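Local coordinates for protein GTP cyclohydrolase 1 type 2 homolog (Thermus thermophilus, PDB 2YYB) that is of unknown function but probably binds divalent metal ions, as expected of a GTP cyclohydrolase I type 2/NIF3 family protein, at residues P178-D183 against R201-I206; L139-R144 against A182-T187; H65-G70 against K80-T85; E5-L10 against N92-H97. All coordinates share one frame; numbering follows the deposited sequence.

Contact 1 (P178-D183 against R201-I206)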
loop_
_atom_site.group_PDB
_atom_site.type_symbol
_atom_site.label_atom_id
_atom_site.label_comp_id
_atom_site.label_asym_id
_atom_site.label_seq_id
_atom_site.Cartn_x
_atom_site.Cartn_y
_atom_site.Cartn_z
ATOM N N PRO A 178 19.220 -14.306 9.760
ATOM C CA PRO A 178 18.209 -15.217 10.300
ATOM C C PRO A 178 17.964 -16.516 9.548
ATOM O O PRO A 178 17.500 -17.493 10.136
ATOM C CB PRO A 178 16.964 -14.341 10.357
ATOM C CG PRO A 178 17.170 -13.397 9.225
ATOM C CD PRO A 178 18.601 -13.007 9.440
ATOM N N LYS A 179 18.275 -16.539 8.257
ATOM C CA LYS A 179 18.068 -17.739 7.453
ATOM C C LYS A 179 19.352 -18.558 7.270
ATOM O O LYS A 179 19.310 -19.710 6.844
ATOM C CB LYS A 179 17.485 -17.348 6.094
ATOM C CG LYS A 179 16.098 -16.706 6.174
ATOM C CD LYS A 179 15.579 -16.318 4.794
ATOM C CE LYS A 179 14.059 -16.105 4.783
ATOM N NZ LYS A 179 13.606 -14.946 5.620
ATOM N N VAL A 180 20.490 -17.964 7.612
ATOM C CA VAL A 180 21.770 -18.647 7.480
ATOM C C VAL A 180 21.740 -19.967 8.221
ATOM O O VAL A 180 21.458 -20.010 9.419
ATOM C CB VAL A 180 22.926 -17.797 8.052
ATOM C CG1 VAL A 180 24.210 -18.594 8.039
ATOM C CG2 VAL A 180 23.098 -16.536 7.230
ATOM N N ASP A 181 22.043 -21.047 7.512
ATOM C CA ASP A 181 22.043 -22.361 8.131
ATOM C C ASP A 181 23.302 -23.168 7.766
ATOM O O ASP A 181 23.236 -24.373 7.515
ATOM C CB ASP A 181 20.770 -23.105 7.718
ATOM C CG ASP A 181 20.828 -23.626 6.287
ATOM O OD1 ASP A 181 21.371 -22.932 5.405
ATOM O OD2 ASP A 181 20.313 -24.737 6.046
ATOM N N ALA A 182 24.452 -22.494 7.750
ATOM C CA ALA A 182 25.725 -23.144 7.419
ATOM C C ALA A 182 26.683 -22.955 8.591
ATOM O O ALA A 182 26.373 -22.195 9.530
ATOM C CB ALA A 182 26.334 -22.511 6.129
ATOM N N ASP A 183 27.838 -23.624 8.535
ATOM C CA ASP A 183 28.841 -23.512 9.594
ATOM C C ASP A 183 29.507 -22.150 9.542
ATOM O O ASP A 183 30.079 -21.675 10.536
ATOM C CB ASP A 183 29.929 -24.584 9.447
ATOM C CG ASP A 183 29.364 -25.984 9.349
ATOM O OD1 ASP A 183 28.284 -26.232 9.946
ATOM O OD2 ASP A 183 30.014 -26.833 8.688
ATOM N N ARG A 201 23.369 -17.110 18.456
ATOM C CA ARG A 201 22.929 -18.201 17.615
ATOM C C ARG A 201 24.110 -19.067 17.130
ATOM O O ARG A 201 23.963 -19.886 16.216
ATOM C CB ARG A 201 22.131 -17.649 16.429
ATOM C CG ARG A 201 21.492 -18.744 15.601
ATOM C CD ARG A 201 20.276 -18.254 14.863
ATOM N NE ARG A 201 20.636 -17.299 13.836
ATOM C CZ ARG A 201 19.796 -16.394 13.354
ATOM N NH1 ARG A 201 18.537 -16.322 13.811
ATOM N NH2 ARG A 201 20.219 -15.554 12.416
ATOM N N GLY A 202 25.273 -18.889 17.759
ATOM C CA GLY A 202 26.459 -19.646 17.399
ATOM C C GLY A 202 26.790 -19.667 15.920
ATOM O O GLY A 202 27.092 -20.718 15.352
ATOM N N LEU A 203 26.741 -18.502 15.289
ATOM C CA LEU A 203 27.041 -18.374 13.874
ATOM C C LEU A 203 28.484 -17.928 13.681
ATOM O O LEU A 203 29.043 -17.198 14.495
ATOM C CB LEU A 203 26.119 -17.332 13.247
ATOM C CG LEU A 203 25.051 -17.733 12.233
ATOM C CD1 LEU A 203 24.275 -18.932 12.709
ATOM C CD2 LEU A 203 24.116 -16.558 12.026
ATOM N N ASN A 204 29.092 -18.401 12.609
ATOM C CA ASN A 204 30.444 -18.001 12.270
ATOM C C ASN A 204 30.187 -17.044 11.127
ATOM O O ASN A 204 29.453 -17.389 10.186
ATOM C CB ASN A 204 31.258 -19.185 11.750
ATOM C CG ASN A 204 31.937 -19.973 12.853
ATOM O OD1 ASN A 204 32.199 -21.172 12.685
ATOM N ND2 ASN A 204 32.246 -19.312 13.977
ATOM N N VAL A 205 30.754 -15.844 11.207
ATOM C CA VAL A 205 30.554 -14.875 10.143
ATOM C C VAL A 205 31.844 -14.157 9.839
ATOM O O VAL A 205 32.549 -13.734 10.757
ATOM C CB VAL A 205 29.493 -13.801 10.515
ATOM C CG1 VAL A 205 29.332 -12.808 9.364
ATOM C CG2 VAL A 205 28.178 -14.455 10.836
ATOM N N ILE A 206 32.158 -14.030 8.552
ATOM C CA ILE A 206 33.369 -13.324 8.128
ATOM C C ILE A 206 32.944 -12.147 7.243
ATOM O O ILE A 206 32.249 -12.343 6.237
ATOM C CB ILE A 206 34.322 -14.217 7.261
ATOM C CG1 ILE A 206 34.757 -15.472 8.018
ATOM C CG2 ILE A 206 35.553 -13.405 6.850
ATOM C CD1 ILE A 206 35.738 -15.199 9.115
#
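R201 opens the contact by reaching back over the chain at P178. Its CG stands trans to the backbone N (chi1 -173°) and the chain bends at chi3 (68°), which brings the guanidinium across the proline with the carbonyl P178 O over one of its faces. R201 NH2 packs 4.0 Å from P178 CB. P178 N also lies close to NH2 but is not hydrogen-bonded to it, as a proline N has no hydrogen to give. The polar partner of NH2 is E197, a turn earlier, inside helix 195-200, in a salt bridge, while R201 also packs on H78 of the second subunit. An alanine here would probably leave the E197 carboxylate without its mate and P178 without the guanidinium laid across it. G202, with positive phi (50°), is the C-prime residue of a Schellman motif that ends helix 195-200. The chain then turns into strand 204-207, completing the beta-alpha-beta crossover from strand 184-187, its parallel neighbour. L203 lies at the turn. Its CD2 sits in the plane of the R201 guanidinium, at the edge, and 4.3 Å from V180 CB, an apolar touch that continues inward because V180 also packs on F185. N204, the first residue of the strand, points its CB toward the loop at D183, with D183 C 4.1 Å from N204 CB. The D183 carboxylate is held through OD2 by the backbone N atoms of E164 and T165. Beyond N204 the strand runs between 184-187 and 154-157.

Contact 2 (L139-R144 against A182-T187)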
loop_
_atom_site.group_PDB
_atom_site.type_symbol
_atom_site.label_atom_id
_atom_site.label_comp_id
_atom_site.label_asym_id
_atom_site.label_seq_id
_atom_site.Cartn_x
_atom_site.Cartn_y
_atom_site.Cartn_z
ATOM N N LEU A 139 39.009 -22.180 10.728
ATOM C CA LEU A 139 38.374 -20.923 10.361
ATOM C C LEU A 139 39.390 -19.976 9.736
ATOM O O LEU A 139 39.172 -18.766 9.693
ATOM C CB LEU A 139 37.712 -20.259 11.572
ATOM C CG LEU A 139 36.791 -19.058 11.293
ATOM C CD1 LEU A 139 35.609 -19.497 10.453
ATOM C CD2 LEU A 139 36.301 -18.458 12.596
ATOM N N GLN A 140 40.507 -20.520 9.256
ATOM C CA GLN A 140 41.496 -19.668 8.608
ATOM C C GLN A 140 41.255 -19.589 7.120
ATOM O O GLN A 140 42.169 -19.557 6.296
ATOM C CB GLN A 140 42.908 -20.121 8.921
ATOM C CG GLN A 140 43.283 -19.770 10.360
ATOM C CD GLN A 140 42.463 -18.603 10.910
ATOM O OE1 GLN A 140 41.263 -18.741 11.169
ATOM N NE2 GLN A 140 43.110 -17.453 11.088
ATOM N N VAL A 141 39.966 -19.582 6.809
ATOM C CA VAL A 141 39.491 -19.416 5.462
ATOM C C VAL A 141 39.509 -17.889 5.462
ATOM O O VAL A 141 39.312 -17.246 4.439
ATOM C CB VAL A 141 38.042 -19.922 5.306
ATOM C CG1 VAL A 141 37.887 -21.254 6.004
ATOM C CG2 VAL A 141 37.064 -18.906 5.867
ATOM N N ALA A 142 39.747 -17.336 6.652
ATOM C CA ALA A 142 39.830 -15.898 6.869
ATOM C C ALA A 142 41.125 -15.410 6.259
ATOM O O ALA A 142 41.305 -14.224 5.999
ATOM C CB ALA A 142 39.822 -15.591 8.351
ATOM N N ASP A 143 42.041 -16.339 6.038
ATOM C CA ASP A 143 43.312 -15.981 5.448
ATOM C C ASP A 143 43.251 -16.046 3.930
ATOM O O ASP A 143 43.803 -15.180 3.257
ATOM C CB ASP A 143 44.393 -16.876 6.026
ATOM C CG ASP A 143 44.599 -16.615 7.498
ATOM O OD1 ASP A 143 45.408 -15.720 7.833
ATOM O OD2 ASP A 143 43.924 -17.280 8.322
ATOM N N ARG A 144 42.575 -17.049 3.380
ATOM C CA ARG A 144 42.465 -17.120 1.931
ATOM C C ARG A 144 41.797 -15.806 1.507
ATOM O O ARG A 144 42.238 -15.124 0.572
ATOM C CB ARG A 144 41.619 -18.326 1.505
ATOM C CG ARG A 144 42.194 -19.666 1.948
ATOM C CD ARG A 144 41.406 -20.842 1.374
ATOM N NE ARG A 144 41.737 -22.112 2.025
ATOM C CZ ARG A 144 41.090 -23.262 1.821
ATOM N NH1 ARG A 144 40.066 -23.319 0.977
ATOM N NH2 ARG A 144 41.452 -24.360 2.478
ATOM N N ALA A 182 24.452 -22.494 7.750
ATOM C CA ALA A 182 25.725 -23.144 7.419
ATOM C C ALA A 182 26.683 -22.955 8.591
ATOM O O ALA A 182 26.373 -22.195 9.530
ATOM C CB ALA A 182 26.334 -22.511 6.129
ATOM N N ASP A 183 27.838 -23.624 8.535
ATOM C CA ASP A 183 28.841 -23.512 9.594
ATOM C C ASP A 183 29.507 -22.150 9.542
ATOM O O ASP A 183 30.079 -21.675 10.536
ATOM C CB ASP A 183 29.929 -24.584 9.447
ATOM C CG ASP A 183 29.364 -25.984 9.349
ATOM O OD1 ASP A 183 28.284 -26.232 9.946
ATOM O OD2 ASP A 183 30.014 -26.833 8.688
ATOM N N LEU A 184 29.444 -21.542 8.361
ATOM C CA LEU A 184 30.040 -20.238 8.128
ATOM C C LEU A 184 29.212 -19.445 7.144
ATOM O O LEU A 184 28.548 -20.011 6.265
ATOM C CB LEU A 184 31.454 -20.383 7.573
ATOM C CG LEU A 184 32.104 -19.111 7.022
ATOM C CD1 LEU A 184 32.134 -18.028 8.064
ATOM C CD2 LEU A 184 33.515 -19.429 6.584
ATOM N N PHE A 185 29.256 -18.127 7.313
ATOM C CA PHE A 185 28.546 -17.196 6.454
ATOM C C PHE A 185 29.561 -16.138 6.043
ATOM O O PHE A 185 30.263 -15.568 6.888
ATOM C CB PHE A 185 27.382 -16.558 7.205
ATOM C CG PHE A 185 26.643 -15.505 6.414
ATOM C CD1 PHE A 185 26.058 -15.810 5.194
ATOM C CD2 PHE A 185 26.497 -14.215 6.917
ATOM C CE1 PHE A 185 25.333 -14.843 4.490
ATOM C CE2 PHE A 185 25.775 -13.254 6.219
ATOM C CZ PHE A 185 25.193 -13.569 5.005
ATOM N N VAL A 186 29.649 -15.908 4.739
ATOM C CA VAL A 186 30.575 -14.940 4.183
ATOM C C VAL A 186 29.814 -13.796 3.548
ATOM O O VAL A 186 28.927 -14.022 2.732
ATOM C CB VAL A 186 31.437 -15.568 3.086
ATOM C CG1 VAL A 186 32.416 -14.532 2.533
ATOM C CG2 VAL A 186 32.180 -16.770 3.640
ATOM N N THR A 187 30.150 -12.571 3.925
ATOM C CA THR A 187 29.506 -11.413 3.333
ATOM C C THR A 187 30.495 -10.255 3.399
ATOM O O THR A 187 31.635 -10.443 3.828
ATOM C CB THR A 187 28.154 -11.076 4.043
ATOM O OG1 THR A 187 27.409 -10.155 3.235
ATOM C CG2 THR A 187 28.388 -10.482 5.408
#
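V141 and L184 meet tip to tip, methyl against methyl, with V141 CG2 3.7 Å from L184 CD2. The same leucine methyl receives a second, looser touch from L139, two residues earlier, where L139 CD1 stands 4.4 Å from L184 CD2. One branch of L184 is thus shared by two apolar side chains that arrive from successive parts of 139-144. The torsions explain the approach: L184 CG lies opposite the backbone N (chi1 168°), which carries the isobutyl group out from the strand toward the helix, and V141 turns its CG2 into the slot between its own N and carbonyl carbon, facing that group. In the next shell, L184 rests on I206 of the neighbouring strand 204-207, and its backbone pairs with T165 and I167 on the other side. L139 spreads further along the sheet, packing on V155 and Q157 of strand 154-157 and on V163. F185, the following residue, turns to the other face of the sheet and meets V205 and I167. The whole is helix-on-sheet packing, with 139-144, which runs into helix 141-147, laid against one face of the four-stranded mixed sheet. All three touching side chains are buried hydrocarbon, and nothing directional joins the two segments, so their fit rests on shape and on the exclusion of water from the methyl groups.

Contact 3 (H65-G70 against K80-T85)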
loop_
_atom_site.group_PDB
_atom_site.type_symbol
_atom_site.label_atom_id
_atom_site.label_comp_id
_atom_site.label_asym_id
_atom_site.label_seq_id
_atom_site.Cartn_x
_atom_site.Cartn_y
_atom_site.Cartn_z
ATOM N N HIS A 65 27.127 -1.158 -8.969
ATOM C CA HIS A 65 26.288 -0.153 -8.321
ATOM C C HIS A 65 26.141 1.071 -9.237
ATOM O O HIS A 65 27.039 1.920 -9.300
ATOM C CB HIS A 65 26.918 0.260 -6.980
ATOM C CG HIS A 65 27.022 -0.858 -5.983
ATOM N ND1 HIS A 65 25.919 -1.533 -5.498
ATOM C CD2 HIS A 65 28.098 -1.410 -5.369
ATOM C CE1 HIS A 65 26.312 -2.453 -4.631
ATOM N NE2 HIS A 65 27.630 -2.398 -4.535
ATOM N N GLY A 66 25.013 1.155 -9.938
ATOM C CA GLY A 66 24.783 2.250 -10.859
ATOM C C GLY A 66 24.246 3.559 -10.309
ATOM O O GLY A 66 24.333 3.843 -9.123
ATOM N N LEU A 67 23.663 4.357 -11.188
ATOM C CA LEU A 67 23.146 5.666 -10.821
ATOM C C LEU A 67 21.699 5.748 -10.385
ATOM O O LEU A 67 21.328 6.663 -9.652
ATOM C CB LEU A 67 23.330 6.630 -11.987
ATOM C CG LEU A 67 24.748 7.021 -12.373
ATOM C CD1 LEU A 67 24.690 7.869 -13.623
ATOM C CD2 LEU A 67 25.404 7.772 -11.234
ATOM N N PHE A 68 20.881 4.801 -10.828
ATOM C CA PHE A 68 19.466 4.829 -10.514
ATOM C C PHE A 68 18.959 3.787 -9.520
ATOM O O PHE A 68 19.374 2.629 -9.551
ATOM C CB PHE A 68 18.687 4.737 -11.822
ATOM C CG PHE A 68 18.985 5.860 -12.772
ATOM C CD1 PHE A 68 18.627 7.168 -12.456
ATOM C CD2 PHE A 68 19.673 5.624 -13.956
ATOM C CE1 PHE A 68 18.952 8.211 -13.301
ATOM C CE2 PHE A 68 20.000 6.675 -14.806
ATOM C CZ PHE A 68 19.642 7.961 -14.478
ATOM N N TRP A 69 18.050 4.215 -8.643
ATOM C CA TRP A 69 17.468 3.336 -7.638
ATOM C C TRP A 69 15.983 3.628 -7.413
ATOM O O TRP A 69 15.505 3.519 -6.294
ATOM C CB TRP A 69 18.214 3.482 -6.302
ATOM C CG TRP A 69 19.712 3.351 -6.405
ATOM C CD1 TRP A 69 20.611 4.360 -6.627
ATOM C CD2 TRP A 69 20.482 2.138 -6.326
ATOM N NE1 TRP A 69 21.889 3.850 -6.692
ATOM C CE2 TRP A 69 21.841 2.492 -6.511
ATOM C CE3 TRP A 69 20.157 0.788 -6.114
ATOM C CZ2 TRP A 69 22.877 1.545 -6.493
ATOM C CZ3 TRP A 69 21.197 -0.163 -6.095
ATOM C CH2 TRP A 69 22.538 0.229 -6.284
ATOM N N GLY A 70 15.256 3.991 -8.466
ATOM C CA GLY A 70 13.837 4.288 -8.313
ATOM C C GLY A 70 13.580 5.721 -7.848
ATOM O O GLY A 70 12.508 6.290 -8.071
ATOM N N LYS A 80 25.138 16.213 -12.026
ATOM C CA LYS A 80 25.389 16.805 -13.303
ATOM C C LYS A 80 26.815 16.540 -13.732
ATOM O O LYS A 80 27.044 16.141 -14.879
ATOM C CB LYS A 80 25.166 18.298 -13.270
ATOM C CG LYS A 80 25.206 18.871 -14.651
ATOM C CD LYS A 80 25.699 20.268 -14.631
ATOM C CE LYS A 80 25.800 20.830 -16.023
ATOM N NZ LYS A 80 26.530 22.091 -15.902
ATOM N N ARG A 81 27.770 16.757 -12.827
ATOM C CA ARG A 81 29.179 16.542 -13.169
ATOM C C ARG A 81 29.443 15.128 -13.654
ATOM O O ARG A 81 30.229 14.929 -14.591
ATOM C CB ARG A 81 30.105 16.881 -11.994
ATOM C CG ARG A 81 30.201 18.389 -11.718
ATOM C CD ARG A 81 31.332 18.738 -10.776
ATOM N NE ARG A 81 31.138 18.126 -9.471
ATOM C CZ ARG A 81 30.278 18.570 -8.563
ATOM N NH1 ARG A 81 29.533 19.649 -8.816
ATOM N NH2 ARG A 81 30.143 17.925 -7.407
ATOM N N ARG A 82 28.772 14.150 -13.051
ATOM C CA ARG A 82 28.960 12.770 -13.466
ATOM C C ARG A 82 28.578 12.577 -14.940
ATOM O O ARG A 82 29.332 11.961 -15.724
ATOM C CB ARG A 82 28.137 11.832 -12.586
ATOM C CG ARG A 82 28.689 11.639 -11.196
ATOM C CD ARG A 82 27.677 10.925 -10.348
ATOM N NE ARG A 82 28.221 10.580 -9.041
ATOM C CZ ARG A 82 27.642 9.741 -8.183
ATOM N NH1 ARG A 82 26.497 9.158 -8.495
ATOM N NH2 ARG A 82 28.211 9.489 -7.011
ATOM N N LEU A 83 27.412 13.106 -15.307
ATOM C CA LEU A 83 26.927 13.001 -16.669
ATOM C C LEU A 83 27.803 13.754 -17.672
ATOM O O LEU A 83 28.001 13.291 -18.794
ATOM C CB LEU A 83 25.487 13.509 -16.754
ATOM C CG LEU A 83 24.490 12.745 -15.906
ATOM C CD1 LEU A 83 23.098 13.262 -16.204
ATOM C CD2 LEU A 83 24.594 11.255 -16.210
ATOM N N GLU A 84 28.319 14.914 -17.283
ATOM C CA GLU A 84 29.177 15.677 -18.183
ATOM C C GLU A 84 30.378 14.820 -18.570
ATOM O O GLU A 84 30.795 14.812 -19.731
ATOM C CB GLU A 84 29.651 16.980 -17.519
ATOM C CG GLU A 84 28.568 18.016 -17.383
ATOM C CD GLU A 84 29.035 19.294 -16.712
ATOM O OE1 GLU A 84 29.492 19.228 -15.541
ATOM O OE2 GLU A 84 28.940 20.372 -17.352
ATOM N N THR A 85 30.923 14.107 -17.586
ATOM C CA THR A 85 32.067 13.231 -17.772
ATOM C C THR A 85 31.715 12.069 -18.698
ATOM O O THR A 85 32.423 11.795 -19.662
ATOM C CB THR A 85 32.524 12.684 -16.429
ATOM O OG1 THR A 85 32.804 13.778 -15.566
ATOM C CG2 THR A 85 33.761 11.847 -16.564
#
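The loop between strand 60-63 and helix 77-88, which carries H65, a predicted ligand of a divalent metal ion, is laid on that helix through L67, whose branches meet R82 and L83. H65 itself takes no part in this packing and turns instead toward H210 and E214, other residues of the predicted site. L67 and R82 run past each other in opposite directions: L67 CD2 lies 4.0 Å from R82 CD and 3.3 Å from R82 NH1, coming at the guanidinium obliquely. The arginine chain is stretched out from CG to NE (chi2 169°, chi3 174°), which sends its charged end along the leucine and beyond it. The other branch, L67 CD1, reaches L83 CD2 at 4.3 Å. On its own side of the contact, L67 places its CB 4.2 Å above the plane of the F68 ring, toward the rim, and its backbone N donates to Q29 OE1. Other subunits close in on both segments: L83 packs on L83 of the third subunit, and F68 on I75 of the third subunit. The leucine gives the guanidinium hydrocarbon contact and no acceptor. A partner for the charge comes across the subunit boundary, where R82 NE forms a salt bridge with E200 of the second subunit, so the leucine covers part of the aliphatic stem, and the charge is probably balanced from the neighbouring chain.

Contact 4 (E5-L10 against N92-H97)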
loop_
_atom_site.group_PDB
_atom_site.type_symbol
_atom_site.label_atom_id
_atom_site.label_comp_id
_atom_site.label_asym_id
_atom_site.label_seq_id
_atom_site.Cartn_x
_atom_site.Cartn_y
_atom_site.Cartn_z
ATOM N N GLU A 5 24.082 -4.279 -29.648
ATOM C CA GLU A 5 24.134 -5.736 -29.585
ATOM C C GLU A 5 24.741 -6.140 -28.251
ATOM O O GLU A 5 24.323 -7.122 -27.636
ATOM C CB GLU A 5 24.992 -6.310 -30.705
ATOM C CG GLU A 5 24.537 -5.925 -32.077
ATOM C CD GLU A 5 25.455 -6.480 -33.142
ATOM O OE1 GLU A 5 26.659 -6.693 -32.833
ATOM O OE2 GLU A 5 24.976 -6.689 -34.286
ATOM N N LEU A 6 25.743 -5.379 -27.821
ATOM C CA LEU A 6 26.390 -5.634 -26.546
ATOM C C LEU A 6 25.327 -5.508 -25.443
ATOM O O LEU A 6 25.250 -6.350 -24.554
ATOM C CB LEU A 6 27.517 -4.626 -26.294
ATOM C CG LEU A 6 28.823 -5.139 -25.660
ATOM C CD1 LEU A 6 29.455 -4.035 -24.789
ATOM C CD2 LEU A 6 28.548 -6.385 -24.829
ATOM N N VAL A 7 24.495 -4.472 -25.504
ATOM C CA VAL A 7 23.472 -4.309 -24.487
ATOM C C VAL A 7 22.455 -5.463 -24.544
ATOM O O VAL A 7 22.047 -5.989 -23.503
ATOM C CB VAL A 7 22.748 -2.946 -24.622
ATOM C CG1 VAL A 7 21.599 -2.871 -23.645
ATOM C CG2 VAL A 7 23.722 -1.809 -24.343
ATOM N N ARG A 8 22.067 -5.864 -25.751
ATOM C CA ARG A 8 21.119 -6.959 -25.929
ATOM C C ARG A 8 21.697 -8.249 -25.356
ATOM O O ARG A 8 21.030 -8.958 -24.594
ATOM C CB ARG A 8 20.821 -7.158 -27.412
ATOM C CG ARG A 8 19.353 -7.141 -27.788
ATOM C CD ARG A 8 19.149 -6.260 -29.004
ATOM N NE ARG A 8 20.213 -6.453 -29.987
ATOM C CZ ARG A 8 20.519 -5.578 -30.943
ATOM N NH1 ARG A 8 19.833 -4.443 -31.048
ATOM N NH2 ARG A 8 21.523 -5.825 -31.784
ATOM N N TYR A 9 22.942 -8.549 -25.718
ATOM C CA TYR A 9 23.588 -9.750 -25.220
ATOM C C TYR A 9 23.609 -9.746 -23.697
ATOM O O TYR A 9 23.130 -10.691 -23.067
ATOM C CB TYR A 9 25.017 -9.855 -25.726
ATOM C CG TYR A 9 25.763 -11.042 -25.148
ATOM C CD1 TYR A 9 25.466 -12.355 -25.560
ATOM C CD2 TYR A 9 26.782 -10.862 -24.206
ATOM C CE1 TYR A 9 26.178 -13.461 -25.050
ATOM C CE2 TYR A 9 27.491 -11.956 -23.694
ATOM C CZ TYR A 9 27.184 -13.249 -24.123
ATOM O OH TYR A 9 27.898 -14.316 -23.630
ATOM N N LEU A 10 24.157 -8.682 -23.107
ATOM C CA LEU A 10 24.239 -8.581 -21.652
ATOM C C LEU A 10 22.901 -8.750 -20.948
ATOM O O LEU A 10 22.807 -9.479 -19.962
ATOM C CB LEU A 10 24.883 -7.261 -21.251
ATOM C CG LEU A 10 26.369 -7.244 -21.618
ATOM C CD1 LEU A 10 26.995 -5.906 -21.237
ATOM C CD2 LEU A 10 27.060 -8.388 -20.894
ATOM N N ASN A 92 29.471 4.658 -22.399
ATOM C CA ASN A 92 28.191 3.999 -22.169
ATOM C C ASN A 92 28.259 3.486 -20.732
ATOM O O ASN A 92 29.294 2.958 -20.321
ATOM C CB ASN A 92 28.007 2.796 -23.096
ATOM C CG ASN A 92 27.802 3.182 -24.540
ATOM O OD1 ASN A 92 26.759 3.717 -24.932
ATOM N ND2 ASN A 92 28.798 2.893 -25.353
ATOM N N LEU A 93 27.177 3.657 -19.969
ATOM C CA LEU A 93 27.125 3.188 -18.583
ATOM C C LEU A 93 26.115 2.071 -18.509
ATOM O O LEU A 93 24.925 2.299 -18.771
ATOM C CB LEU A 93 26.682 4.288 -17.615
ATOM C CG LEU A 93 26.821 3.847 -16.152
ATOM C CD1 LEU A 93 28.288 3.575 -15.842
ATOM C CD2 LEU A 93 26.276 4.900 -15.216
ATOM N N TYR A 94 26.599 0.874 -18.170
ATOM C CA TYR A 94 25.764 -0.321 -18.044
ATOM C C TYR A 94 25.833 -0.797 -16.579
ATOM O O TYR A 94 26.918 -1.110 -16.050
ATOM C CB TYR A 94 26.270 -1.428 -18.979
ATOM C CG TYR A 94 25.371 -2.641 -19.020
ATOM C CD1 TYR A 94 24.327 -2.717 -19.926
ATOM C CD2 TYR A 94 25.543 -3.693 -18.129
ATOM C CE1 TYR A 94 23.459 -3.825 -19.951
ATOM C CE2 TYR A 94 24.696 -4.800 -18.137
ATOM C CZ TYR A 94 23.653 -4.865 -19.056
ATOM O OH TYR A 94 22.832 -5.975 -19.118
ATOM N N ALA A 95 24.684 -0.856 -15.920
ATOM C CA ALA A 95 24.660 -1.267 -14.523
ATOM C C ALA A 95 24.019 -2.649 -14.342
ATOM O O ALA A 95 23.001 -2.962 -14.971
ATOM C CB ALA A 95 23.918 -0.193 -13.673
ATOM N N ALA A 96 24.633 -3.468 -13.490
ATOM C CA ALA A 96 24.141 -4.821 -13.199
ATOM C C ALA A 96 24.231 -5.061 -11.689
ATOM O O ALA A 96 25.315 -5.302 -11.156
ATOM C CB ALA A 96 24.972 -5.866 -13.953
ATOM N N HIS A 97 23.081 -4.997 -11.014
ATOM C CA HIS A 97 23.016 -5.165 -9.564
ATOM C C HIS A 97 22.799 -6.612 -9.087
ATOM O O HIS A 97 23.742 -7.414 -9.042
ATOM C CB HIS A 97 21.907 -4.282 -9.000
ATOM C CG HIS A 97 21.941 -4.149 -7.512
ATOM N ND1 HIS A 97 20.885 -3.641 -6.790
ATOM C CD2 HIS A 97 22.921 -4.414 -6.614
ATOM C CE1 HIS A 97 21.212 -3.594 -5.510
ATOM N NE2 HIS A 97 22.444 -4.057 -5.376
#
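Y94 extends its side chain from strand 92-95 toward L10 and V7 of helix 3-13. Its CB points at the helix, and with CG opposite the backbone N (chi1 -174°) the ring is carried out from the strand into the helix surface. At CD2 the ring meets L10 CD1 at 4.1 Å. That methyl stands over the centre of the face, 4.0 Å from the Y94 centroid and only 8° off the ring normal, a well-formed CH-pi contact. On the other side of the ring outline, CE1 has two neighbours: V7 CG1, 4.2 Å away and close to the ring plane at its edge, and L10 CB at 3.9 Å. Further out, L10 CB comes 3.5 Å from Y94 CZ, the two side chains crossing at a slant. The tip, OH, lies beside the backbone of L10, which continues to D11, whose OD2 is hydrogen-bonded to the hydroxyl. A phenylalanine in its place would probably leave the D11 carboxylate without this partner. L14, just past the end of helix 3-13, also touches Y94. L10 is pressed further by L221 and L225 of helix 216-229 and by F60 of strand 60-63, while V7 rests on L28 and F60. Strand 92-95 lies between 60-63 and 27-30, so this is a helix packed on the face of a mixed five-stranded sheet; the strand leads on to H97, whose ring meets that of H64, a predicted metal ligand whose side chain lies about 10 Å from that of Y94.

Contacts 1 and 2 belong to the four-stranded sheet and share A182 and D183; their strands 204-207 and 184-187 are neighbours. Contacts 3 and 4 sit on the opposite side of the chain's centre, about 33 to 36 Å away between centres, and touch each other where L67 CD1 lies 3.7 Å from L93 CD2, contact 3 being nested inside the loop that contact 4 closes. Contacts 2 and 4 are buried helix-on-sheet packing, one purely aliphatic, the other aromatic with a hydroxyl tied to D11. Contact 1, partly buried, and contact 3, buried, both reach another subunit; in both an arginine meets apolar neighbours and sends its charge to a glutamate outside the two segments.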